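Local structure of regulatory Subunit of Protein Kinase A (cAMP-dependent) from Euglena gracilis (Euglena gracilis, 6RSX) at residues M213-T218 / N227-K232; K192-K197 / T249-G254; Y206-G211 / S256-L261. The protein binds cyclic AMP in two tandem cyclic nucleotide-binding domains and probably controls the catalytic subunit of protein kinase A in response to it. All blocks are in the same frame, centred on the assembly; numbering follows the deposited sequence.

Interaction 1 (M213-T218 / N227-K232). With CMP (adenosine-3',5'-cyclic-monophosphate), chain C.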
ATOM      1  N   MET A 213      -2.849 -16.993  17.021  1.00 38.85           N
ATOM      2  CA  MET A 213      -3.837 -16.108  17.639  1.00 39.54           C
ATOM      3  C   MET A 213      -5.059 -16.890  18.112  1.00 41.17           C
ATOM      4  O   MET A 213      -5.576 -17.750  17.397  1.00 39.44           O
ATOM      5  CB  MET A 213      -4.347 -15.032  16.677  1.00 39.09           C
ATOM      6  CG  MET A 213      -3.275 -14.086  16.116  1.00 39.57           C
ATOM      7  SD  MET A 213      -2.770 -12.884  17.329  0.81 40.92           S
ATOM      8  CE  MET A 213      -1.351 -12.190  16.436  1.00 42.27           C
ATOM      9  N   LYS A 214      -5.558 -16.547  19.288  1.00 40.29           N
ATOM     10  CA  LYS A 214      -6.894 -16.997  19.681  1.00 41.15           C
ATOM     11  C   LYS A 214      -7.917 -15.957  19.246  1.00 36.80           C
ATOM     12  O   LYS A 214      -7.681 -14.754  19.399  1.00 42.15           O
ATOM     13  CB  LYS A 214      -6.970 -17.190  21.194  1.00 44.65           C
ATOM     14  CG  LYS A 214      -6.208 -18.383  21.727  1.00 54.23           C
ATOM     15  CD  LYS A 214      -6.524 -18.518  23.218  1.00 60.44           C
ATOM     16  CE  LYS A 214      -5.907 -19.762  23.841  1.00 73.49           C
ATOM     17  NZ  LYS A 214      -6.153 -19.817  25.321  1.00 72.11           N
ATOM     18  N   VAL A 215      -9.062 -16.425  18.730  1.00 41.00           N
ATOM     19  CA  VAL A 215     -10.214 -15.586  18.405  1.00 32.62           C
ATOM     20  C   VAL A 215     -11.265 -15.872  19.468  1.00 36.44           C
ATOM     21  O   VAL A 215     -11.805 -16.981  19.500  1.00 40.92           O
ATOM     22  CB  VAL A 215     -10.776 -15.890  17.015  1.00 34.45           C
ATOM     23  CG1 VAL A 215     -11.879 -14.903  16.641  1.00 34.82           C
ATOM     24  CG2 VAL A 215      -9.629 -15.812  15.935  1.00 34.56           C
ATOM     25  N   ASN A 216     -11.555 -14.873  20.303  1.00 40.50           N
ATOM     26  CA  ASN A 216     -12.455 -15.007  21.455  1.00 38.22           C
ATOM     27  C   ASN A 216     -13.681 -14.118  21.281  1.00 39.78           C
ATOM     28  O   ASN A 216     -13.607 -13.017  20.738  1.00 43.15           O
ATOM     29  CB  ASN A 216     -11.731 -14.617  22.743  1.00 39.98           C
ATOM     30  CG  ASN A 216     -10.584 -15.530  23.062  1.00 44.30           C
ATOM     31  OD1 ASN A 216     -10.554 -16.688  22.623  1.00 47.73           O
ATOM     32  ND2 ASN A 216      -9.634 -15.034  23.845  1.00 49.91           N
ATOM     33  N   GLN A 217     -14.819 -14.573  21.797  1.00 40.60           N
ATOM     34  CA  GLN A 217     -16.049 -13.832  21.614  1.00 38.54           C
ATOM     35  C   GLN A 217     -16.866 -14.038  22.879  1.00 40.18           C
ATOM     36  O   GLN A 217     -16.829 -15.128  23.452  1.00 40.60           O
ATOM     37  CB  GLN A 217     -16.789 -14.347  20.390  1.00 42.92           C
ATOM     38  CG  GLN A 217     -17.955 -13.549  19.892  1.00 49.33           C
ATOM     39  CD  GLN A 217     -18.496 -14.161  18.617  1.00 50.64           C
ATOM     40  OE1 GLN A 217     -18.964 -15.299  18.625  1.00 43.55           O
ATOM     41  NE2 GLN A 217     -18.393 -13.434  17.509  1.00 41.52           N
ATOM     42  N   THR A 218     -17.546 -12.987  23.317  0.66 41.43           N
ATOM     43  CA  THR A 218     -18.381 -13.066  24.514  0.66 41.88           C
ATOM     44  C   THR A 218     -19.809 -13.454  24.170  0.66 42.95           C
ATOM     45  O   THR A 218     -20.368 -13.032  23.154  0.66 41.74           O
ATOM     46  CB  THR A 218     -18.390 -11.735  25.257  0.66 42.60           C
ATOM     47  OG1 THR A 218     -19.097 -10.763  24.475  0.66 53.37           O
ATOM     48  CG2 THR A 218     -16.980 -11.262  25.478  0.66 39.20           C
ATOM     49  N   ASN A 227     -12.097 -19.629  17.388  1.00 43.18           N
ATOM     50  CA  ASN A 227     -11.234 -19.964  16.260  1.00 43.75           C
ATOM     51  C   ASN A 227      -9.791 -19.838  16.727  1.00 41.72           C
ATOM     52  O   ASN A 227      -9.502 -19.157  17.716  1.00 40.86           O
ATOM     53  CB  ASN A 227     -11.527 -19.057  15.059  1.00 44.27           C
ATOM     54  CG  ASN A 227     -10.991 -19.623  13.747  1.00 49.48           C
ATOM     55  OD1 ASN A 227     -10.357 -20.682  13.732  1.00 45.79           O
ATOM     56  ND2 ASN A 227     -11.274 -18.936  12.642  1.00 43.14           N
ATOM     57  N   ILE A 228      -8.886 -20.520  16.022  1.00 44.08           N
ATOM     58  CA  ILE A 228      -7.454 -20.418  16.273  1.00 38.51           C
ATOM     59  C   ILE A 228      -6.777 -20.144  14.932  1.00 39.57           C
ATOM     60  O   ILE A 228      -7.044 -20.842  13.946  1.00 42.49           O
ATOM     61  CB  ILE A 228      -6.863 -21.696  16.911  1.00 46.29           C
ATOM     62  CG1 ILE A 228      -7.406 -21.931  18.324  1.00 45.34           C
ATOM     63  CG2 ILE A 228      -5.326 -21.609  16.963  1.00 50.10           C
ATOM     64  CD1 ILE A 228      -6.841 -20.966  19.330  1.00 51.02           C
ATOM     65  N   LEU A 229      -5.927 -19.124  14.892  1.00 39.15           N
ATOM     66  CA  LEU A 229      -5.298 -18.690  13.650  1.00 41.70           C
ATOM     67  C   LEU A 229      -3.802 -18.934  13.721  1.00 39.78           C
ATOM     68  O   LEU A 229      -3.197 -18.852  14.794  1.00 41.31           O
ATOM     69  CB  LEU A 229      -5.567 -17.195  13.399  1.00 38.57           C
ATOM     70  CG  LEU A 229      -7.047 -16.754  13.326  1.00 36.77           C
ATOM     71  CD1 LEU A 229      -7.150 -15.242  13.083  1.00 41.68           C
ATOM     72  CD2 LEU A 229      -7.842 -17.514  12.266  1.00 35.86           C
ATOM     73  N   GLY A 230      -3.195 -19.188  12.558  1.00 39.66           N
ATOM     74  CA  GLY A 230      -1.767 -19.397  12.504  1.00 35.71           C
ATOM     75  C   GLY A 230      -1.161 -18.804  11.248  1.00 42.04           C
ATOM     76  O   GLY A 230      -1.781 -17.989  10.561  1.00 38.57           O
ATOM     77  N   PRO A 231       0.068 -19.216  10.929  1.00 41.12           N
ATOM     78  CA  PRO A 231       0.814 -18.574   9.829  1.00 40.23           C
ATOM     79  C   PRO A 231       0.002 -18.539   8.543  1.00 39.65           C
ATOM     80  O   PRO A 231      -0.654 -19.517   8.164  1.00 39.25           O
ATOM     81  CB  PRO A 231       2.071 -19.447   9.695  1.00 42.17           C
ATOM     82  CG  PRO A 231       2.292 -20.001  11.047  1.00 47.16           C
ATOM     83  CD  PRO A 231       0.860 -20.257  11.610  1.00 41.55           C
ATOM     84  N   LYS A 232       0.001 -17.374   7.904  1.00 39.65           N
ATOM     85  CA  LYS A 232      -0.652 -17.052   6.646  1.00 40.87           C
ATOM     86  C   LYS A 232      -2.165 -16.867   6.797  1.00 41.86           C
ATOM     87  O   LYS A 232      -2.816 -16.507   5.815  1.00 40.93           O
ATOM     88  CB  LYS A 232      -0.346 -18.080   5.533  1.00 40.90           C
ATOM     89  CG  LYS A 232       1.164 -18.244   5.294  1.00 54.65           C
ATOM     90  CD  LYS A 232       1.502 -19.260   4.202  1.00 52.71           C
ATOM     91  CE  LYS A 232       2.941 -19.084   3.701  1.00 58.25           C
ATOM     92  NZ  LYS A 232       3.921 -18.783   4.790  1.00 59.85           N
TER
HETATM   93  P   CMP C 502     -13.206  -8.367  12.675  1.00 40.29           P
HETATM   94  O1P CMP C 502     -12.730  -6.963  11.982  1.00 48.25           O
HETATM   95  O2P CMP C 502     -14.636  -8.465  13.039  1.00 42.09           O
HETATM   96  O5' CMP C 502     -12.405  -8.508  14.048  1.00 41.72           O
HETATM   97  C5' CMP C 502     -12.269  -9.802  14.647  1.00 40.23           C
HETATM   98  C4' CMP C 502     -11.901 -10.778  13.562  1.00 37.75           C
HETATM   99  O4' CMP C 502     -11.811 -12.155  13.966  1.00 39.83           O
HETATM  100  C3' CMP C 502     -12.823 -10.862  12.375  1.00 36.55           C
HETATM  101  O3' CMP C 502     -12.889  -9.648  11.630  1.00 37.53           O
HETATM  102  C2' CMP C 502     -12.236 -12.046  11.621  1.00 43.68           C
HETATM  103  O2' CMP C 502     -11.100 -11.592  10.859  1.00 41.34           O
HETATM  104  C1' CMP C 502     -11.700 -12.916  12.783  1.00 42.13           C
HETATM  105  N9  CMP C 502     -12.377 -14.209  12.926  1.00 41.66           N
HETATM  106  C8  CMP C 502     -11.760 -15.395  12.912  1.00 39.19           C
HETATM  107  N7  CMP C 502     -12.689 -16.333  13.073  1.00 46.03           N
HETATM  108  C5  CMP C 502     -13.869 -15.706  13.215  1.00 43.79           C
HETATM  109  C6  CMP C 502     -15.126 -16.218  13.413  1.00 45.00           C
HETATM  110  N6  CMP C 502     -15.582 -17.573  13.528  1.00 48.57           N
HETATM  111  N1  CMP C 502     -16.166 -15.411  13.505  1.00 42.27           N
HETATM  112  C2  CMP C 502     -15.973 -14.068  13.415  1.00 46.74           C
HETATM  113  N3  CMP C 502     -14.717 -13.547  13.206  1.00 39.78           N
HETATM  114  C4  CMP C 502     -13.687 -14.392  13.126  1.00 43.10           C

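Interaction 2 (K192-K197 / T249-G254)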
ATOM      1  N   LYS A 192      -0.381 -13.220  25.121  1.00 48.92           N
ATOM      2  CA  LYS A 192      -1.605 -12.668  25.707  1.00 56.88           C
ATOM      3  C   LYS A 192      -1.901 -11.236  25.270  1.00 57.74           C
ATOM      4  O   LYS A 192      -2.856 -10.626  25.777  1.00 48.96           O
ATOM      5  CB  LYS A 192      -1.589 -12.720  27.243  1.00 57.60           C
ATOM      6  CG  LYS A 192      -2.198 -13.985  27.820  1.00 65.12           C
ATOM      7  CD  LYS A 192      -1.268 -15.173  27.694  1.00 64.54           C
ATOM      8  CE  LYS A 192      -1.588 -16.223  28.755  1.00 71.84           C
ATOM      9  NZ  LYS A 192      -0.498 -17.233  28.878  1.00 75.93           N
ATOM     10  N   GLU A 193      -1.124 -10.671  24.352  1.00 50.57           N
ATOM     11  CA  GLU A 193      -1.397  -9.321  23.883  1.00 47.43           C
ATOM     12  C   GLU A 193      -2.594  -9.321  22.934  1.00 44.62           C
ATOM     13  O   GLU A 193      -2.667 -10.138  22.007  1.00 48.56           O
ATOM     14  CB  GLU A 193      -0.155  -8.760  23.191  1.00 47.35           C
ATOM     15  CG  GLU A 193      -0.343  -7.360  22.692  1.00 51.40           C
ATOM     16  CD  GLU A 193       0.965  -6.702  22.234  1.00 59.48           C
ATOM     17  OE1 GLU A 193       2.024  -7.378  22.210  1.00 52.80           O
ATOM     18  OE2 GLU A 193       0.925  -5.498  21.908  1.00 59.13           O
ATOM     19  N   ILE A 194      -3.544  -8.420  23.185  1.00 43.74           N
ATOM     20  CA  ILE A 194      -4.742  -8.271  22.363  1.00 46.70           C
ATOM     21  C   ILE A 194      -4.386  -7.451  21.129  1.00 47.63           C
ATOM     22  O   ILE A 194      -3.730  -6.411  21.244  1.00 46.12           O
ATOM     23  CB  ILE A 194      -5.858  -7.585  23.159  1.00 46.62           C
ATOM     24  CG1 ILE A 194      -6.355  -8.501  24.279  1.00 49.29           C
ATOM     25  CG2 ILE A 194      -7.003  -7.157  22.248  1.00 47.22           C
ATOM     26  CD1 ILE A 194      -7.386  -7.823  25.134  1.00 51.47           C
ATOM     27  N   VAL A 195      -4.822  -7.902  19.956  1.00 45.93           N
ATOM     28  CA  VAL A 195      -4.560  -7.184  18.699  1.00 42.54           C
ATOM     29  C   VAL A 195      -5.745  -6.330  18.301  1.00 45.14           C
ATOM     30  O   VAL A 195      -5.593  -5.127  18.106  1.00 43.39           O
ATOM     31  CB  VAL A 195      -4.163  -8.156  17.566  1.00 40.25           C
ATOM     32  CG1 VAL A 195      -3.788  -7.346  16.253  1.00 40.91           C
ATOM     33  CG2 VAL A 195      -2.974  -9.025  18.011  1.00 44.60           C
ATOM     34  N   VAL A 196      -6.934  -6.934  18.191  1.00 43.88           N
ATOM     35  CA  VAL A 196      -8.190  -6.215  18.012  1.00 38.12           C
ATOM     36  C   VAL A 196      -9.179  -6.707  19.070  1.00 48.39           C
ATOM     37  O   VAL A 196      -9.219  -7.900  19.399  1.00 43.58           O
ATOM     38  CB  VAL A 196      -8.798  -6.382  16.607  1.00 43.06           C
ATOM     39  CG1 VAL A 196      -7.780  -5.955  15.527  1.00 43.97           C
ATOM     40  CG2 VAL A 196      -9.251  -7.803  16.358  1.00 41.86           C
ATOM     41  N   LYS A 197      -9.982  -5.790  19.576  1.00 46.32           N
ATOM     42  CA  LYS A 197     -10.855  -6.036  20.720  1.00 48.99           C
ATOM     43  C   LYS A 197     -12.301  -6.055  20.250  1.00 50.64           C
ATOM     44  O   LYS A 197     -12.748  -5.119  19.575  1.00 47.24           O
ATOM     45  CB  LYS A 197     -10.647  -4.956  21.791  1.00 52.70           C
ATOM     46  CG  LYS A 197     -11.673  -4.980  22.922  1.00 65.77           C
ATOM     47  CD  LYS A 197     -11.607  -6.311  23.668  1.00 65.28           C
ATOM     48  CE  LYS A 197     -12.708  -6.482  24.714  1.00 67.15           C
ATOM     49  NZ  LYS A 197     -12.626  -7.867  25.260  1.00 69.00           N
ATOM     50  N   THR A 249     -12.455 -10.687  19.645  1.00 45.51           N
ATOM     51  CA  THR A 249     -11.159 -10.289  20.149  1.00 46.25           C
ATOM     52  C   THR A 249     -10.115 -11.261  19.617  1.00 46.56           C
ATOM     53  O   THR A 249     -10.328 -12.473  19.632  1.00 43.19           O
ATOM     54  CB  THR A 249     -11.189 -10.271  21.675  1.00 51.40           C
ATOM     55  OG1 THR A 249     -12.198  -9.338  22.074  1.00 46.59           O
ATOM     56  CG2 THR A 249      -9.847  -9.846  22.253  1.00 50.80           C
ATOM     57  N   VAL A 250      -9.035 -10.732  19.056  1.00 39.85           N
ATOM     58  CA  VAL A 250      -7.936 -11.560  18.586  1.00 42.47           C
ATOM     59  C   VAL A 250      -6.734 -11.274  19.475  1.00 42.45           C
ATOM     60  O   VAL A 250      -6.327 -10.110  19.627  1.00 44.51           O
ATOM     61  CB  VAL A 250      -7.648 -11.308  17.096  1.00 38.54           C
ATOM     62  CG1 VAL A 250      -6.532 -12.239  16.590  1.00 44.82           C
ATOM     63  CG2 VAL A 250      -8.928 -11.475  16.284  1.00 37.90           C
ATOM     64  N   VAL A 251      -6.166 -12.332  20.061  1.00 39.93           N
ATOM     65  CA  VAL A 251      -5.143 -12.202  21.090  1.00 39.60           C
ATOM     66  C   VAL A 251      -3.990 -13.162  20.791  1.00 41.60           C
ATOM     67  O   VAL A 251      -4.205 -14.328  20.438  1.00 42.57           O
ATOM     68  CB  VAL A 251      -5.754 -12.458  22.490  1.00 44.63           C
ATOM     69  CG1 VAL A 251      -6.290 -13.868  22.564  1.00 48.17           C
ATOM     70  CG2 VAL A 251      -4.753 -12.193  23.585  1.00 43.05           C
ATOM     71  N   SER A 252      -2.764 -12.659  20.894  1.00 43.54           N
ATOM     72  CA  SER A 252      -1.610 -13.488  20.587  1.00 45.16           C
ATOM     73  C   SER A 252      -1.463 -14.589  21.632  1.00 51.61           C
ATOM     74  O   SER A 252      -1.729 -14.385  22.821  1.00 48.07           O
ATOM     75  CB  SER A 252      -0.339 -12.626  20.518  1.00 39.48           C
ATOM     76  OG  SER A 252       0.751 -13.376  19.994  1.00 45.05           O
ATOM     77  N   GLU A 253      -1.079 -15.776  21.173  1.00 48.95           N
ATOM     78  CA  GLU A 253      -0.798 -16.920  22.036  1.00 52.04           C
ATOM     79  C   GLU A 253       0.686 -17.199  21.846  1.00 56.41           C
ATOM     80  O   GLU A 253       1.100 -17.731  20.808  1.00 50.72           O
ATOM     81  CB  GLU A 253      -1.676 -18.120  21.675  1.00 54.09           C
ATOM     82  CG  GLU A 253      -1.419 -19.363  22.521  1.00 63.64           C
ATOM     83  CD  GLU A 253      -2.300 -19.429  23.768  1.00 72.15           C
ATOM     84  OE1 GLU A 253      -2.281 -18.479  24.589  1.00 75.33           O
ATOM     85  OE2 GLU A 253      -3.022 -20.436  23.920  1.00 78.12           O
ATOM     86  N   GLY A 254       1.484 -16.816  22.831  1.00 51.57           N
ATOM     87  CA  GLY A 254       2.910 -16.759  22.613  1.00 54.20           C
ATOM     88  C   GLY A 254       3.235 -15.552  21.760  1.00 55.14           C
ATOM     89  O   GLY A 254       2.388 -14.700  21.507  1.00 49.68           O
TER

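Interaction 3 (Y206-G211 / S256-L261)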
ATOM      1  N   TYR A 206      -4.699  -7.632   9.538  1.00 36.11           N
ATOM      2  CA  TYR A 206      -3.465  -8.310   9.913  1.00 33.73           C
ATOM      3  C   TYR A 206      -3.314  -9.621   9.167  1.00 36.20           C
ATOM      4  O   TYR A 206      -4.294 -10.361   8.993  1.00 37.56           O
ATOM      5  CB  TYR A 206      -3.456  -8.600  11.426  1.00 40.93           C
ATOM      6  CG  TYR A 206      -3.459  -7.345  12.240  1.00 39.41           C
ATOM      7  CD1 TYR A 206      -4.666  -6.698  12.529  1.00 36.74           C
ATOM      8  CD2 TYR A 206      -2.253  -6.786  12.694  1.00 36.90           C
ATOM      9  CE1 TYR A 206      -4.656  -5.511  13.287  1.00 37.95           C
ATOM     10  CE2 TYR A 206      -2.242  -5.634  13.438  1.00 40.83           C
ATOM     11  CZ  TYR A 206      -3.448  -5.007  13.728  1.00 40.88           C
ATOM     12  OH  TYR A 206      -3.447  -3.851  14.460  1.00 46.36           O
ATOM     13  N   ILE A 207      -2.075  -9.930   8.774  1.00 34.82           N
ATOM     14  CA  ILE A 207      -1.716 -11.249   8.254  1.00 36.29           C
ATOM     15  C   ILE A 207      -0.622 -11.817   9.146  1.00 37.69           C
ATOM     16  O   ILE A 207       0.393 -11.153   9.401  1.00 36.34           O
ATOM     17  CB  ILE A 207      -1.238 -11.189   6.784  1.00 39.39           C
ATOM     18  CG1 ILE A 207      -2.233 -10.440   5.904  1.00 37.83           C
ATOM     19  CG2 ILE A 207      -1.039 -12.603   6.228  1.00 40.63           C
ATOM     20  CD1 ILE A 207      -1.827  -8.993   5.675  1.00 41.93           C
ATOM     21  N   ILE A 208      -0.805 -13.055   9.599  1.00 36.75           N
ATOM     22  CA  ILE A 208       0.168 -13.680  10.483  1.00 36.79           C
ATOM     23  C   ILE A 208       1.322 -14.247   9.665  1.00 35.41           C
ATOM     24  O   ILE A 208       1.100 -15.021   8.723  1.00 38.61           O
ATOM     25  CB  ILE A 208      -0.501 -14.787  11.308  1.00 38.75           C
ATOM     26  CG1 ILE A 208      -1.687 -14.177  12.062  1.00 34.02           C
ATOM     27  CG2 ILE A 208       0.541 -15.438  12.215  1.00 39.50           C
ATOM     28  CD1 ILE A 208      -2.657 -15.222  12.611  1.00 40.17           C
ATOM     29  N   ILE A 209       2.544 -13.870  10.031  1.00 38.13           N
ATOM     30  CA  ILE A 209       3.737 -14.486   9.453  1.00 39.63           C
ATOM     31  C   ILE A 209       4.090 -15.741  10.247  1.00 43.86           C
ATOM     32  O   ILE A 209       4.209 -16.831   9.687  1.00 42.51           O
ATOM     33  CB  ILE A 209       4.925 -13.513   9.420  1.00 40.62           C
ATOM     34  CG1 ILE A 209       4.561 -12.288   8.572  1.00 43.81           C
ATOM     35  CG2 ILE A 209       6.141 -14.220   8.848  1.00 44.11           C
ATOM     36  CD1 ILE A 209       5.546 -11.145   8.726  1.00 47.41           C
ATOM     37  N   ASP A 210       4.280 -15.596  11.552  1.00 42.97           N
ATOM     38  CA  ASP A 210       4.518 -16.743  12.415  1.00 46.45           C
ATOM     39  C   ASP A 210       3.801 -16.505  13.735  1.00 43.71           C
ATOM     40  O   ASP A 210       3.471 -15.372  14.092  1.00 47.64           O
ATOM     41  CB  ASP A 210       6.026 -17.001  12.638  1.00 44.95           C
ATOM     42  CG  ASP A 210       6.780 -15.781  13.131  0.53 48.68           C
ATOM     43  OD1 ASP A 210       6.735 -15.500  14.344  0.69 50.17           O
ATOM     44  OD2 ASP A 210       7.452 -15.112  12.309  1.00 55.40           O
ATOM     45  N   GLY A 211       3.535 -17.584  14.448  1.00 43.82           N
ATOM     46  CA  GLY A 211       2.834 -17.479  15.704  1.00 46.55           C
ATOM     47  C   GLY A 211       1.415 -18.015  15.635  1.00 41.57           C
ATOM     48  O   GLY A 211       1.050 -18.822  14.776  1.00 42.88           O
ATOM     49  N   SER A 256       3.987 -13.593  18.399  1.00 47.24           N
ATOM     50  CA  SER A 256       3.529 -13.676  17.024  1.00 44.26           C
ATOM     51  C   SER A 256       4.105 -12.510  16.244  1.00 44.25           C
ATOM     52  O   SER A 256       4.247 -11.403  16.775  1.00 44.44           O
ATOM     53  CB  SER A 256       2.004 -13.639  16.934  1.00 43.03           C
ATOM     54  OG  SER A 256       1.474 -14.808  17.514  1.00 47.20           O
ATOM     55  N   HIS A 257       4.415 -12.763  14.974  1.00 44.07           N
ATOM     56  CA  HIS A 257       4.866 -11.719  14.060  1.00 45.07           C
ATOM     57  C   HIS A 257       3.878 -11.585  12.921  1.00 39.79           C
ATOM     58  O   HIS A 257       3.520 -12.578  12.273  1.00 46.46           O
ATOM     59  CB  HIS A 257       6.256 -12.009  13.517  1.00 48.39           C
ATOM     60  CG  HIS A 257       7.281 -12.092  14.587  1.00 49.14           C
ATOM     61  ND1 HIS A 257       7.649 -13.285  15.163  1.00 49.43           N
ATOM     62  CD2 HIS A 257       7.996 -11.127  15.211  1.00 51.76           C
ATOM     63  CE1 HIS A 257       8.562 -13.053  16.091  1.00 56.65           C
ATOM     64  NE2 HIS A 257       8.793 -11.753  16.135  1.00 62.77           N
ATOM     65  N   CYS A 258       3.416 -10.364  12.708  1.00 38.67           N
ATOM     66  CA  CYS A 258       2.401 -10.081  11.720  1.00 39.49           C
ATOM     67  C   CYS A 258       2.878  -8.960  10.812  1.00 38.41           C
ATOM     68  O   CYS A 258       3.908  -8.316  11.048  1.00 40.02           O
ATOM     69  CB  CYS A 258       1.084  -9.676  12.380  1.00 36.43           C
ATOM     70  SG  CYS A 258       0.342 -11.037  13.344  0.76 40.26           S
ATOM     71  N   VAL A 259       2.124  -8.742   9.754  1.00 41.79           N
ATOM     72  CA  VAL A 259       2.179  -7.472   9.044  1.00 39.93           C
ATOM     73  C   VAL A 259       0.753  -6.964   8.951  1.00 37.32           C
ATOM     74  O   VAL A 259      -0.215  -7.744   8.926  1.00 37.49           O
ATOM     75  CB  VAL A 259       2.823  -7.577   7.637  1.00 37.19           C
ATOM     76  CG1 VAL A 259       4.340  -7.657   7.750  1.00 40.40           C
ATOM     77  CG2 VAL A 259       2.272  -8.789   6.911  1.00 37.72           C
ATOM     78  N   SER A 260       0.619  -5.644   8.910  1.00 36.47           N
ATOM     79  CA  SER A 260      -0.696  -5.029   8.934  1.00 36.89           C
ATOM     80  C   SER A 260      -0.868  -4.002   7.822  1.00 39.57           C
ATOM     81  O   SER A 260       0.094  -3.452   7.276  1.00 36.04           O
ATOM     82  CB  SER A 260      -0.964  -4.361  10.283  1.00 42.15           C
ATOM     83  OG  SER A 260      -0.091  -3.280  10.482  1.00 41.94           O
ATOM     84  N   LEU A 261      -2.134  -3.763   7.496  1.00 40.37           N
ATOM     85  CA  LEU A 261      -2.563  -2.659   6.645  1.00 37.37           C
ATOM     86  C   LEU A 261      -3.491  -1.779   7.458  1.00 48.30           C
ATOM     87  O   LEU A 261      -4.433  -2.288   8.096  1.00 40.80           O
ATOM     88  CB  LEU A 261      -3.292  -3.156   5.399  1.00 34.53           C
ATOM     89  CG  LEU A 261      -2.559  -4.015   4.394  1.00 36.45           C
ATOM     90  CD1 LEU A 261      -3.525  -4.410   3.303  1.00 36.73           C
ATOM     91  CD2 LEU A 261      -1.350  -3.188   3.816  1.00 40.24           C
TER

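Interaction 1 (M213-T218 / N227-K232)
The antiparallel hairpin of strands 213-219 and 222-229 lines the adenine end of the second cAMP pocket, in the beta roll of the C-terminal cyclic nucleotide-binding domain. M213 and L229 form a hydrogen-bonded pair: M213 N reaches L229 O, and L229 N returns to M213 O at 2.9 Å, nearly straight and in the carbonyl plane. Two residues on, V215 N donates to N227 O at 2.9 Å from above that carbonyl's plane, while the return bond from N227 N to V215 O is weak.

M213, V215, N227 and L229 share one face of the sheet, the one turned to the nucleotide. V215 has CG1 anti to its backbone N (chi1 -174°), so both methyls are presented to the imidazole part of the base: CG2 lies 3.7 Å from CMP C8, and CG1 meets C8 and N9. CG2 of V215 also packs 3.8 Å from CG of L229. On the reverse face, K214 and I228 run side by side, K214 CG 3.6 Å from I228 CD1.

N227 makes a polar contact with the base. Its ND2 donates to CMP N7 at 3.0 Å and 172°, and OD1 takes a weak bond from I228 N, which favours this setting of the amide. N7 therefore acts as an acceptor here; since guanine also has an acceptor N7, this bond alone cannot distinguish the two purines.

Interaction 2 (K192-K197 / T249-G254)
A classic beta bulge marks this antiparallel pairing in the beta roll of the C-terminal cyclic nucleotide-binding domain: V195 and V196 both face V250, and the chain of 192-197 turns a corner at V195, whose psi is -55°.

Four backbone hydrogen bonds hold the segments together. K192 N reaches S252 O along a bent path, from well above the carbonyl plane. S252 N then donates to E193 O at 2.8 Å, in plane. At the bulge, V195 N points almost along the C=O axis of V250, 2.7 Å from its O. V250 N closes the ladder on V196 O at 2.9 Å.

The apolar contacts divide between the two faces. V196 and V250 lie side by side, CG2 to CG2 at 3.7 Å, and both touch the bound cAMP, so this valine pair belongs to the pocket wall. On the other face I194 crosses obliquely over V251, and its CG2 also reaches T249 CG2 at 3.9 Å. V251 CG2, anti to its own backbone N, sits 3.3 Å from both K192 O and E193 O, tucked against the carbonyls of the incoming chain.

Hydroxyls complete the account. S252 OG, anti to its backbone N (chi1 -170°), donates to G254 O and is also bonded to S256 OG, which ties down the turn after the strand. T249 OG1, hydrogen-bonded to E198 N, has the bent side chain of K197 running alongside it, with K197 CD 3.5 Å from T249 OG1.

Interaction 3 (Y206-G211 / S256-L261)
H257 O is gripped by two backbone donors: I209 N at 2.8 Å and D210 N at 3.2 Å, both in the carbonyl plane, the second on a lone pair. H257 N answers by donating to D210 O at 2.9 Å. A fourth bond joins the side chains, H257 ND1 donating its N-H to D210 OD1 at 2.5 Å and 172°. The acceptor uses its syn lone pair and lies in the plane of the imidazole, although the carboxylate itself is turned 59° from the ring. D210 reaches this position with CG between its backbone N and carbonyl carbon (chi1 53°). So short a bond is consistent with a protonated, positively charged imidazole facing the carboxylate.

I209 and D210 facing one histidine make a classic beta bulge, where strand 204-208 turns a corner in the antiparallel beta roll of the cyclic nucleotide-binding domain. Before it the ladder is regular, I207 and V259 exchanging two good backbone bonds, the one from I207 N the straighter.

I207, V259 and the bulged I209 pack against F162 of helix 149-165, and the I209 side chain crosses that of V259 at about a right angle, its CD1 3.8 Å from V259 CG1. The opposite face carries Y206, I208, C258 and S260. There I208 CG1 lies 4.0 Å from C258 SG, and both side chains touch M213. The Y206 ring packs on F235; its CE2 meets S260 CB at 3.6 Å, with C258 CB at the ring's edge.

All three contacts lie in the C-terminal cyclic nucleotide-binding domain. Interactions 1 and 2 share one four-stranded antiparallel sheet, ordered 194-196, 249-252, 213-219, 222-229; their centres are 8 Å apart, and N216 N with T249 O and K214 N with V251 O are probable hydrogen bonds between the middle strands. Interaction 3 belongs to the companion sheet, its centre 12 Å from each of the others. Along the chain interaction 1 is nested within the loops closed by both others, while interactions 2 and 3 cross, their segments alternating. V195 and V196 pack on Y206, and K232 N probably bonds I208 O, so the two sheets of the roll are joined by packing and by a probable backbone bond, with the cAMP site against the first and helix 149-165 against the second.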